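Local structure of phenylurea hydrolase B (Mycobacterium brisbanense, 4WHB) at residues C[85-90]-C[453-458]. The protein probably hydrolyses non-peptide carbon-nitrogen bonds, as a zinc-binding amidohydrolase acting on phenylurea herbicides such as diuron. Sequence-based numbering, arbitrary orientation.
Sequences ARWEGR and TPLVTA
With CG anti to its own carbonyl carbon (chi1 -47°), W87 swings its indole out of the 85-90 loop toward the 455-458 turn, and V456, with CG1 anti to the backbone N (chi1 -155°), sets that methyl beside the pyrrole side of the indole. CG1 of V456 lies 3.6 Å from NE1 of W87, while the backbone N of V456 sits 3.8 Å above the ring plane, offset toward the rim. Farther along the same face, CB of L455 is 4.2 Å from CZ3 of W87, and CB of A458 meets the ring at its edge, 4.4 Å from CH2. The opposite face is covered by R86, whose CG stands 4.0 Å above the ring centre, so the indole is sandwiched between its neighbour's aliphatic chain and the turn. A large flat residue suits this place because one ring can touch three residues of the turn. Two beta turns meet here: a type II turn from A85 to E88, opening the loop that joins helices 80-85 and 91-104 of the TIM-barrel-type amidohydrolase fold, and a type I turn from L455 to A458 near the C-terminus. Small A458 lets the turn's end come up to the indole edge. R90, at the N-cap of helix 91-104, bends at chi3 (-45°); its long chain and flat head suit it to reach L455, with CD2 of L455 over one guanidinium face and NH1 of R90 3.8 Å from CD1 of L455. E97 of that helix accepts a hydrogen bond from the backbone N of V456, and V94 packs against W87, L455 and V456.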
ATOM      1  N   ALA C  85     -10.944   3.519 -19.086  1.00 16.42           N
ATOM      2  CA  ALA C  85     -10.925   4.946 -19.391  1.00 19.13           C
ATOM      3  C   ALA C  85     -10.768   5.202 -20.890  1.00 24.95           C
ATOM      4  O   ALA C  85     -11.432   6.045 -21.443  1.00 23.06           O
ATOM      5  CB  ALA C  85      -9.795   5.614 -18.613  1.00 25.65           C
ATOM      6  N   ARG C  86      -9.873   4.478 -21.538  1.00 26.02           N
ATOM      7  CA  ARG C  86      -9.838   4.394 -22.990  1.00 25.07           C
ATOM      8  C   ARG C  86     -11.094   3.608 -23.217  1.00 23.82           C
ATOM      9  O   ARG C  86     -11.464   2.819 -22.348  1.00 29.46           O
ATOM     10  CB  ARG C  86      -8.594   3.573 -23.453  1.00 24.56           C
ATOM     11  CG  ARG C  86      -7.951   3.952 -24.807  1.00 20.31           C
ATOM     12  CD  ARG C  86      -6.513   3.432 -24.873  1.00 29.76           C
ATOM     13  NE  ARG C  86      -5.985   3.162 -26.225  1.00 25.81           N
ATOM     14  CZ  ARG C  86      -4.704   2.860 -26.503  1.00 11.64           C
ATOM     15  NH1 ARG C  86      -3.817   2.819 -25.582  1.00 21.29           N
ATOM     16  NH2 ARG C  86      -4.274   2.625 -27.698  1.00 10.67           N
ATOM     17  N   TRP C  87     -11.775   3.817 -24.328  1.00 18.87           N
ATOM     18  CA  TRP C  87     -12.895   2.944 -24.647  1.00 21.72           C
ATOM     19  C   TRP C  87     -14.159   3.210 -23.818  1.00 26.58           C
ATOM     20  O   TRP C  87     -15.107   2.473 -23.963  1.00 23.62           O
ATOM     21  CB  TRP C  87     -12.556   1.431 -24.446  1.00 19.41           C
ATOM     22  CG  TRP C  87     -11.288   0.942 -25.000  1.00 20.01           C
ATOM     23  CD1 TRP C  87     -10.422   0.085 -24.404  1.00 22.30           C
ATOM     24  CD2 TRP C  87     -10.720   1.276 -26.255  1.00 32.27           C
ATOM     25  NE1 TRP C  87      -9.339  -0.143 -25.214  1.00 37.55           N
ATOM     26  CE2 TRP C  87      -9.489   0.596 -26.352  1.00 37.57           C
ATOM     27  CE3 TRP C  87     -11.106   2.109 -27.299  1.00 26.67           C
ATOM     28  CZ2 TRP C  87      -8.654   0.729 -27.451  1.00 24.87           C
ATOM     29  CZ3 TRP C  87     -10.294   2.218 -28.399  1.00 28.32           C
ATOM     30  CH2 TRP C  87      -9.088   1.537 -28.474  1.00 28.30           C
ATOM     31  N   GLU C  88     -14.199   4.221 -22.947  1.00 33.12           N
ATOM     32  CA  GLU C  88     -15.420   4.498 -22.187  1.00 23.26           C
ATOM     33  C   GLU C  88     -16.422   5.203 -23.060  1.00 27.61           C
ATOM     34  O   GLU C  88     -16.110   6.227 -23.683  1.00 26.51           O
ATOM     35  CB  GLU C  88     -15.190   5.354 -20.974  1.00 30.90           C
ATOM     36  CG  GLU C  88     -16.503   5.645 -20.237  1.00 26.28           C
ATOM     37  CD  GLU C  88     -16.379   6.702 -19.108  1.00 13.09           C
ATOM     38  OE1 GLU C  88     -17.387   6.944 -18.415  1.00  8.72           O
ATOM     39  OE2 GLU C  88     -15.275   7.273 -18.886  1.00 18.94           O
ATOM     40  N   GLY C  89     -17.640   4.664 -23.084  1.00 37.19           N
ATOM     41  CA  GLY C  89     -18.730   5.267 -23.842  1.00 40.48           C
ATOM     42  C   GLY C  89     -18.838   4.676 -25.220  1.00 33.33           C
ATOM     43  O   GLY C  89     -19.923   4.660 -25.792  1.00 29.81           O
ATOM     44  N   ARG C  90     -17.722   4.203 -25.767  1.00 27.06           N
ATOM     45  CA  ARG C  90     -17.778   3.284 -26.917  1.00 20.58           C
ATOM     46  C   ARG C  90     -17.628   1.813 -26.492  1.00 24.41           C
ATOM     47  O   ARG C  90     -17.357   0.978 -27.327  1.00 23.75           O
ATOM     48  CB  ARG C  90     -16.783   3.637 -28.026  1.00 21.23           C
ATOM     49  CG  ARG C  90     -17.541   4.223 -29.195  1.00 36.64           C
ATOM     50  CD  ARG C  90     -16.788   4.337 -30.515  1.00 21.82           C
ATOM     51  NE  ARG C  90     -15.464   4.882 -30.290  1.00 10.00           N
ATOM     52  CZ  ARG C  90     -14.403   4.599 -31.040  1.00 11.55           C
ATOM     53  NH1 ARG C  90     -14.479   3.765 -32.079  1.00  9.35           N
ATOM     54  NH2 ARG C  90     -13.245   5.132 -30.734  1.00 21.63           N
ATOM     55  N   THR C 453     -14.491  -3.199 -36.822  1.00 34.78           N
ATOM     56  CA  THR C 453     -13.730  -2.005 -36.450  1.00 39.81           C
ATOM     57  C   THR C 453     -12.664  -2.280 -35.386  1.00 24.26           C
ATOM     58  O   THR C 453     -12.971  -2.313 -34.208  1.00 17.30           O
ATOM     59  CB  THR C 453     -14.653  -0.881 -35.895  1.00 49.11           C
ATOM     60  OG1 THR C 453     -15.245  -1.341 -34.687  1.00 63.85           O
ATOM     61  CG2 THR C 453     -15.753  -0.504 -36.883  1.00 45.83           C
ATOM     62  N   PRO C 454     -11.396  -2.465 -35.783  1.00 27.32           N
ATOM     63  CA  PRO C 454     -10.407  -2.664 -34.734  1.00 27.88           C
ATOM     64  C   PRO C 454     -10.386  -1.519 -33.692  1.00 32.48           C
ATOM     65  O   PRO C 454     -10.194  -0.371 -34.034  1.00 29.71           O
ATOM     66  CB  PRO C 454      -9.087  -2.717 -35.498  1.00 27.23           C
ATOM     67  CG  PRO C 454      -9.429  -3.179 -36.847  1.00 29.60           C
ATOM     68  CD  PRO C 454     -10.817  -2.636 -37.126  1.00 38.32           C
ATOM     69  N   LEU C 455     -10.587  -1.864 -32.430  1.00 35.89           N
ATOM     70  CA  LEU C 455     -10.633  -0.911 -31.315  1.00 34.85           C
ATOM     71  C   LEU C 455      -9.617  -1.292 -30.260  1.00 29.89           C
ATOM     72  O   LEU C 455      -8.564  -0.691 -30.191  1.00 38.46           O
ATOM     73  CB  LEU C 455     -12.027  -0.868 -30.676  1.00 52.55           C
ATOM     74  CG  LEU C 455     -13.032   0.245 -31.059  1.00 43.69           C
ATOM     75  CD1 LEU C 455     -13.405   0.177 -32.518  1.00 21.97           C
ATOM     76  CD2 LEU C 455     -14.296   0.177 -30.203  1.00 33.30           C
ATOM     77  N   VAL C 456      -9.899  -2.330 -29.497  1.00 28.04           N
ATOM     78  CA  VAL C 456      -9.019  -2.749 -28.407  1.00 23.96           C
ATOM     79  C   VAL C 456      -7.770  -3.438 -28.925  1.00 20.42           C
ATOM     80  O   VAL C 456      -6.854  -3.732 -28.169  1.00 30.09           O
ATOM     81  CB  VAL C 456      -9.737  -3.702 -27.415  1.00 32.55           C
ATOM     82  CG1 VAL C 456      -9.099  -3.661 -26.053  1.00 15.29           C
ATOM     83  CG2 VAL C 456     -11.216  -3.353 -27.275  1.00 44.22           C
ATOM     84  N   THR C 457      -7.731  -3.698 -30.216  1.00 27.48           N
ATOM     85  CA  THR C 457      -6.538  -4.261 -30.847  1.00 34.06           C
ATOM     86  C   THR C 457      -5.675  -3.146 -31.485  1.00 32.91           C
ATOM     87  O   THR C 457      -4.766  -3.389 -32.296  1.00 19.74           O
ATOM     88  CB  THR C 457      -6.915  -5.274 -31.940  1.00 38.67           C
ATOM     89  OG1 THR C 457      -8.222  -5.819 -31.694  1.00 35.98           O
ATOM     90  CG2 THR C 457      -5.835  -6.377 -31.988  1.00 32.14           C
ATOM     91  N   ALA C 458      -5.983  -1.901 -31.123  1.00 37.39           N
ATOM     92  CA  ALA C 458      -5.249  -0.740 -31.615  1.00 26.57           C
ATOM     93  C   ALA C 458      -4.035  -0.444 -30.747  1.00 44.71           C
ATOM     94  O   ALA C 458      -4.157   0.124 -29.634  1.00 32.40           O
ATOM     95  CB  ALA C 458      -6.153   0.471 -31.633  1.00 36.94           C
TER